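Long-range contacts in sortase (Actinomyces oris, PDB 5UTT), which probably works as a sortase-family transpeptidase that cuts sorted surface proteins at a short signal and joins them to an acceptor nucleophile: residues 34-39 / 94-99; 90-95 / 163-168. One frame throughout, in Å; residues are numbered along the deposited sequence.

How the contacts relate
From the N terminus, the chain first leaves strand 28-33 through the turn at 34-39. Contact 1 brings this turn against 94-99, closing a loop that takes in strands 45-49, 61-63 and 74-79. Contact 2 picks up the chain just before that loop is fully closed: the 90-95 connection packs on strand 161-174, closing a second loop round strands 100-104, 108-120 and 142-150. The loops run one after the other, overlapping at Leu94 and Leu95, and neither nests in the other. The connection from strand 74-79 to strand 100-104 thus rests on the 34-39 turn on one hand and the last strand on the other. Trp37 and Arg91 join the two contacts.

Contact 1: residues 34-39 / 94-99; sequences VPKWYG and LLQEGD
Lys36 reaches across to Asp99 with its chain extended beyond CG, and the two side chains cross at about a right angle. The ammonium makes a salt bridge, NZ lying 2.7 Å from OD2 of Asp99 on the syn side of that oxygen and 24° out of the carboxylate plane. The same NZ donates to the backbone carbonyl of Leu94, nearly along the C=O axis, with NZ to O at 3.2 Å. Asp99 OD2 also takes the backbone N-H of Gln96, at 2.6 Å from N to OD2 and from the opposite face of the carboxylate. Two donors therefore grip one oxygen and help fix the rotation of the carboxylate. Gln96 to Asp99 is a type II beta turn, with Gly98 at its third position. It leads into strand 100-104 of the sortase beta-barrel, while 34-39, with its 3-10 turn, follows strand 28-33. On the apolar side, Leu95 spreads its two methyls between two partners. CD2 meets Val34 CG1 at 3.6 Å, and CD1 approaches Trp37 CZ2 obliquely at 4.1 Å. Val34 CG1 stands anti to its backbone N (chi1 177°), and the valine CB sits over one face of the Trp37 indole, toward its rim. Leu94 comes to the edge of that indole instead, its CD1 4.4 Å from Trp37 CD1 and near the ring plane. The indole N-H is spoken for by the carbonyl of Arg91.

Contact 2: residues 90-95 / 163-168; sequences RRIDLL and WIVHAK
Ile92 and Asp93 lie over one face of the Trp163 indole, pinning a short 3-10 turn onto strand 161-174 of the sortase beta-barrel. The CH-pi contacts share the ring system between them. Ile92 CG2 sits 3.9 Å from the centroid of the five-membered ring, 19° off its normal, and Asp93 CB 4.1 Å from that of the six-membered ring, 26° off. CG of Trp163 stands anti to the backbone N (chi1 -168°), which starts the indole toward the 3-10 turn. The ring also stacks with His117 and meets His150 edge-to-face, so aromatic and aliphatic groups together hold it in place.

The apolar contacts continue along the strand. The side chain of Ile92 runs antiparallel to those of Trp163 and Val165 as it passes them. Ile92 CG1 is the meeting point, 3.7 Å from Trp163 CD1 and 3.6 Å from Val165 CG2. Val165 also receives Leu95, whose CD1 touches both of its methyls, and packs further on Val114 of the adjacent strand 108-120 and on Ile101 of strand 100-104.

Within 90-95, Arg91 grips the Asp93 carboxylate side-on, NE to OD1 at 2.9 Å and NH2 to OD2 at 3.0 Å. OD1 offers its syn lone pair, whereas OD2 is met from above the carboxylate plane. Outside it, Glu156 forms a salt bridge with NH1 of Arg91.

A water completes the joint: lying in the indole plane at its edge, it accepts the N-H of Trp163 at 2.9 Å from NE1, and it stands within donating distance of the carbonyl oxygens of Ile92 and Leu95.

Contact 1: residues 34-39 / 94-99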
loop_
_atom_site.group_PDB
_atom_site.type_symbol
_atom_site.label_atom_id
_atom_site.label_comp_id
_atom_site.label_asym_id
_atom_site.label_seq_id
_atom_site.Cartn_x
_atom_site.Cartn_y
_atom_site.Cartn_z
ATOM N N VAL A 34 1.614 -0.164 8.628
ATOM C CA VAL A 34 0.766 -1.349 8.769
ATOM C C VAL A 34 0.840 -1.792 10.238
ATOM O O VAL A 34 1.896 -2.276 10.690
ATOM C CB VAL A 34 1.209 -2.457 7.808
ATOM C CG1 VAL A 34 0.355 -3.710 8.015
ATOM C CG2 VAL A 34 1.202 -1.970 6.353
ATOM N N PRO A 35 -0.253 -1.680 10.988
ATOM C CA PRO A 35 -0.165 -2.005 12.430
ATOM C C PRO A 35 0.330 -3.411 12.797
ATOM O O PRO A 35 1.014 -3.594 13.807
ATOM C CB PRO A 35 -1.596 -1.786 12.890
ATOM C CG PRO A 35 -2.081 -0.689 12.010
ATOM C CD PRO A 35 -1.567 -1.068 10.658
ATOM N N LYS A 36 0.069 -4.399 11.951
ATOM C CA LYS A 36 0.647 -5.738 12.180
ATOM C C LYS A 36 2.163 -5.866 11.976
ATOM O O LYS A 36 2.723 -6.959 12.171
ATOM C CB LYS A 36 -0.038 -6.744 11.301
ATOM C CG LYS A 36 -1.402 -7.116 11.867
ATOM C CD LYS A 36 -1.776 -8.483 11.382
ATOM C CE LYS A 36 -2.862 -9.114 12.218
ATOM N NZ LYS A 36 -3.411 -10.230 11.411
ATOM N N TRP A 37 2.793 -4.819 11.503
ATOM C CA TRP A 37 4.225 -4.813 11.277
ATOM C C TRP A 37 4.957 -4.048 12.372
ATOM O O TRP A 37 6.230 -3.990 12.341
ATOM C CB TRP A 37 4.573 -4.253 9.883
ATOM C CG TRP A 37 4.107 -5.105 8.736
ATOM C CD1 TRP A 37 3.600 -6.385 8.810
ATOM C CD2 TRP A 37 4.115 -4.772 7.341
ATOM N NE1 TRP A 37 3.266 -6.836 7.588
ATOM C CE2 TRP A 37 3.552 -5.882 6.655
ATOM C CE3 TRP A 37 4.501 -3.644 6.599
ATOM C CZ2 TRP A 37 3.405 -5.905 5.274
ATOM C CZ3 TRP A 37 4.330 -3.677 5.229
ATOM C CH2 TRP A 37 3.773 -4.802 4.589
ATOM N N TYR A 38 4.232 -3.525 13.361
ATOM C CA TYR A 38 4.884 -2.957 14.542
ATOM C C TYR A 38 5.704 -4.081 15.179
ATOM O O TYR A 38 5.201 -5.172 15.424
ATOM C CB TYR A 38 3.917 -2.345 15.521
ATOM C CG TYR A 38 3.454 -0.959 15.158
ATOM C CD1 TYR A 38 4.367 0.070 14.909
ATOM C CD2 TYR A 38 2.096 -0.657 15.101
ATOM C CE1 TYR A 38 3.947 1.350 14.601
ATOM C CE2 TYR A 38 1.664 0.612 14.791
ATOM C CZ TYR A 38 2.574 1.616 14.559
ATOM O OH TYR A 38 2.093 2.859 14.272
ATOM N N GLY A 39 6.991 -3.837 15.368
ATOM C CA GLY A 39 7.872 -4.829 15.970
ATOM C C GLY A 39 8.554 -5.719 14.953
ATOM O O GLY A 39 9.471 -6.470 15.302
ATOM N N LEU A 94 1.229 -11.793 6.968
ATOM C CA LEU A 94 0.545 -11.664 8.248
ATOM C C LEU A 94 -0.785 -10.990 8.050
ATOM O O LEU A 94 -1.551 -10.942 8.966
ATOM C CB LEU A 94 1.339 -10.839 9.250
ATOM C CG LEU A 94 2.742 -11.365 9.650
ATOM C CD1 LEU A 94 3.321 -10.353 10.623
ATOM C CD2 LEU A 94 2.688 -12.744 10.258
ATOM N N LEU A 95 -1.038 -10.459 6.869
ATOM C CA LEU A 95 -2.224 -9.628 6.671
ATOM C C LEU A 95 -3.416 -10.524 6.377
ATOM O O LEU A 95 -3.400 -11.366 5.453
ATOM C CB LEU A 95 -1.957 -8.620 5.546
ATOM C CG LEU A 95 -0.803 -7.640 5.791
ATOM C CD1 LEU A 95 -0.503 -6.788 4.584
ATOM C CD2 LEU A 95 -1.173 -6.765 6.970
ATOM N N GLN A 96 -4.463 -10.336 7.172
ATOM C CA GLN A 96 -5.670 -11.108 7.056
ATOM C C GLN A 96 -6.836 -10.137 6.840
ATOM O O GLN A 96 -6.737 -8.940 7.120
ATOM C CB GLN A 96 -5.860 -11.918 8.349
ATOM C CG GLN A 96 -4.633 -12.745 8.753
ATOM C CD GLN A 96 -4.735 -13.373 10.135
ATOM O OE1 GLN A 96 -5.818 -13.575 10.664
ATOM N NE2 GLN A 96 -3.583 -13.710 10.721
ATOM N N GLU A 97 -7.959 -10.675 6.395
ATOM C CA GLU A 97 -9.137 -9.852 6.234
ATOM C C GLU A 97 -9.408 -8.983 7.460
ATOM O O GLU A 97 -9.438 -9.454 8.611
ATOM C CB GLU A 97 -10.328 -10.730 5.946
ATOM C CG GLU A 97 -11.563 -9.928 5.583
ATOM C CD GLU A 97 -12.799 -10.775 5.558
ATOM O OE1 GLU A 97 -12.710 -12.008 5.797
ATOM O OE2 GLU A 97 -13.883 -10.184 5.305
ATOM N N GLY A 98 -9.638 -7.703 7.213
ATOM C CA GLY A 98 -9.902 -6.730 8.271
ATOM C C GLY A 98 -8.701 -6.020 8.870
ATOM O O GLY A 98 -8.841 -4.988 9.537
ATOM N N ASP A 99 -7.501 -6.518 8.590
ATOM C CA ASP A 99 -6.324 -5.782 9.041
ATOM C C ASP A 99 -6.192 -4.426 8.357
ATOM O O ASP A 99 -6.533 -4.263 7.170
ATOM C CB ASP A 99 -5.081 -6.623 8.767
ATOM C CG ASP A 99 -5.001 -7.846 9.655
ATOM O OD1 ASP A 99 -5.572 -7.836 10.772
ATOM O OD2 ASP A 99 -4.342 -8.816 9.262
#

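Contact 2: residues 90-95 / 163-168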
loop_
_atom_site.group_PDB
_atom_site.type_symbol
_atom_site.label_atom_id
_atom_site.label_comp_id
_atom_site.label_asym_id
_atom_site.label_seq_id
_atom_site.Cartn_x
_atom_site.Cartn_y
_atom_site.Cartn_z
ATOM N N ARG A 90 8.303 -7.796 3.922
ATOM C CA ARG A 90 8.695 -9.126 4.338
ATOM C C ARG A 90 7.536 -9.948 4.871
ATOM O O ARG A 90 7.431 -11.154 4.568
ATOM C CB ARG A 90 9.737 -9.017 5.441
ATOM C CG ARG A 90 10.290 -10.352 5.889
ATOM C CD ARG A 90 11.222 -10.112 7.055
ATOM N NE ARG A 90 11.988 -11.285 7.370
ATOM C CZ ARG A 90 12.801 -11.383 8.417
ATOM N NH1 ARG A 90 12.937 -10.359 9.260
ATOM N NH2 ARG A 90 13.472 -12.508 8.624
ATOM N N ARG A 91 6.708 -9.319 5.694
ATOM C CA ARG A 91 5.712 -10.042 6.456
ATOM C C ARG A 91 4.362 -9.707 5.901
ATOM O O ARG A 91 3.407 -9.633 6.631
ATOM C CB ARG A 91 5.847 -9.821 7.968
ATOM C CG ARG A 91 7.045 -10.542 8.580
ATOM C CD ARG A 91 6.699 -11.993 8.890
ATOM N NE ARG A 91 6.604 -12.877 7.710
ATOM C CZ ARG A 91 7.638 -13.440 7.101
ATOM N NH1 ARG A 91 8.905 -13.235 7.518
ATOM N NH2 ARG A 91 7.416 -14.233 6.060
ATOM N N ILE A 92 4.302 -9.562 4.576
ATOM C CA ILE A 92 3.018 -9.385 3.879
ATOM C C ILE A 92 2.038 -10.506 4.216
ATOM O O ILE A 92 0.804 -10.308 4.143
ATOM C CB ILE A 92 3.255 -9.247 2.366
ATOM C CG1 ILE A 92 2.006 -8.660 1.674
ATOM C CG2 ILE A 92 3.699 -10.554 1.748
ATOM C CD1 ILE A 92 2.253 -8.150 0.276
ATOM N N ASP A 93 2.582 -11.663 4.557
ATOM C CA ASP A 93 1.795 -12.885 4.835
ATOM C C ASP A 93 1.030 -12.828 6.155
ATOM O O ASP A 93 0.219 -13.709 6.406
ATOM C CB ASP A 93 2.669 -14.143 4.792
ATOM C CG ASP A 93 3.857 -14.066 5.738
ATOM O OD1 ASP A 93 4.025 -13.062 6.433
ATOM O OD2 ASP A 93 4.594 -15.051 5.794
ATOM N N LEU A 94 1.229 -11.793 6.968
ATOM C CA LEU A 94 0.545 -11.664 8.248
ATOM C C LEU A 94 -0.785 -10.990 8.050
ATOM O O LEU A 94 -1.551 -10.942 8.966
ATOM C CB LEU A 94 1.339 -10.839 9.250
ATOM C CG LEU A 94 2.742 -11.365 9.650
ATOM C CD1 LEU A 94 3.321 -10.353 10.623
ATOM C CD2 LEU A 94 2.688 -12.744 10.258
ATOM N N LEU A 95 -1.038 -10.459 6.869
ATOM C CA LEU A 95 -2.224 -9.628 6.671
ATOM C C LEU A 95 -3.416 -10.524 6.377
ATOM O O LEU A 95 -3.400 -11.366 5.453
ATOM C CB LEU A 95 -1.957 -8.620 5.546
ATOM C CG LEU A 95 -0.803 -7.640 5.791
ATOM C CD1 LEU A 95 -0.503 -6.788 4.584
ATOM C CD2 LEU A 95 -1.173 -6.765 6.970
ATOM N N TRP A 163 2.980 -12.205 -4.151
ATOM C CA TRP A 163 1.965 -12.094 -3.103
ATOM C C TRP A 163 1.316 -10.712 -3.176
ATOM O O TRP A 163 1.969 -9.668 -3.086
ATOM C CB TRP A 163 2.586 -12.347 -1.734
ATOM C CG TRP A 163 1.574 -12.523 -0.654
ATOM C CD1 TRP A 163 0.685 -11.593 -0.158
ATOM C CD2 TRP A 163 1.432 -13.678 0.164
ATOM N NE1 TRP A 163 -0.021 -12.129 0.900
ATOM C CE2 TRP A 163 0.411 -13.422 1.094
ATOM C CE3 TRP A 163 2.040 -14.941 0.164
ATOM C CZ2 TRP A 163 0.019 -14.369 2.007
ATOM C CZ3 TRP A 163 1.646 -15.870 1.069
ATOM C CH2 TRP A 163 0.650 -15.581 1.989
ATOM N N ILE A 164 -0.015 -10.716 -3.305
ATOM C CA ILE A 164 -0.798 -9.504 -3.530
ATOM C C ILE A 164 -1.781 -9.340 -2.375
ATOM O O ILE A 164 -2.466 -10.270 -2.027
ATOM C CB ILE A 164 -1.660 -9.597 -4.791
ATOM C CG1 ILE A 164 -0.850 -10.110 -5.982
ATOM C CG2 ILE A 164 -2.350 -8.253 -5.086
ATOM C CD1 ILE A 164 0.281 -9.193 -6.372
ATOM N N VAL A 165 -1.816 -8.152 -1.777
ATOM C CA VAL A 165 -2.843 -7.830 -0.764
ATOM C C VAL A 165 -3.722 -6.691 -1.251
ATOM O O VAL A 165 -3.233 -5.638 -1.611
ATOM C CB VAL A 165 -2.242 -7.477 0.621
ATOM C CG1 VAL A 165 -3.311 -7.025 1.640
ATOM C CG2 VAL A 165 -1.519 -8.665 1.166
ATOM N N HIS A 166 -5.030 -6.910 -1.192
ATOM C CA HIS A 166 -6.000 -5.838 -1.495
ATOM C C HIS A 166 -6.681 -5.295 -0.223
ATOM O O HIS A 166 -7.055 -6.066 0.651
ATOM C CB HIS A 166 -7.100 -6.374 -2.436
ATOM C CG HIS A 166 -6.622 -6.705 -3.808
ATOM N ND1 HIS A 166 -6.831 -7.931 -4.409
ATOM C CD2 HIS A 166 -5.864 -5.993 -4.669
ATOM C CE1 HIS A 166 -6.273 -7.928 -5.605
ATOM N NE2 HIS A 166 -5.665 -6.770 -5.778
ATOM N N ALA A 167 -6.845 -3.978 -0.140
ATOM C CA ALA A 167 -7.530 -3.325 0.978
ATOM C C ALA A 167 -8.475 -2.245 0.436
ATOM O O ALA A 167 -8.114 -1.454 -0.426
ATOM C CB ALA A 167 -6.552 -2.750 2.007
ATOM N N LYS A 168 -9.717 -2.299 0.914
ATOM C CA LYS A 168 -10.752 -1.331 0.535
ATOM C C LYS A 168 -10.778 -0.134 1.500
ATOM O O LYS A 168 -10.652 -0.300 2.710
ATOM C CB LYS A 168 -12.105 -2.045 0.519
ATOM C CG LYS A 168 -13.251 -1.164 0.048
ATOM C CD LYS A 168 -14.515 -1.989 -0.200
ATOM C CE LYS A 168 -15.705 -1.075 -0.350
ATOM N NZ LYS A 168 -16.941 -1.773 -0.800
HETATM O O HOH W 1 -1.592 -11.590 3.240
#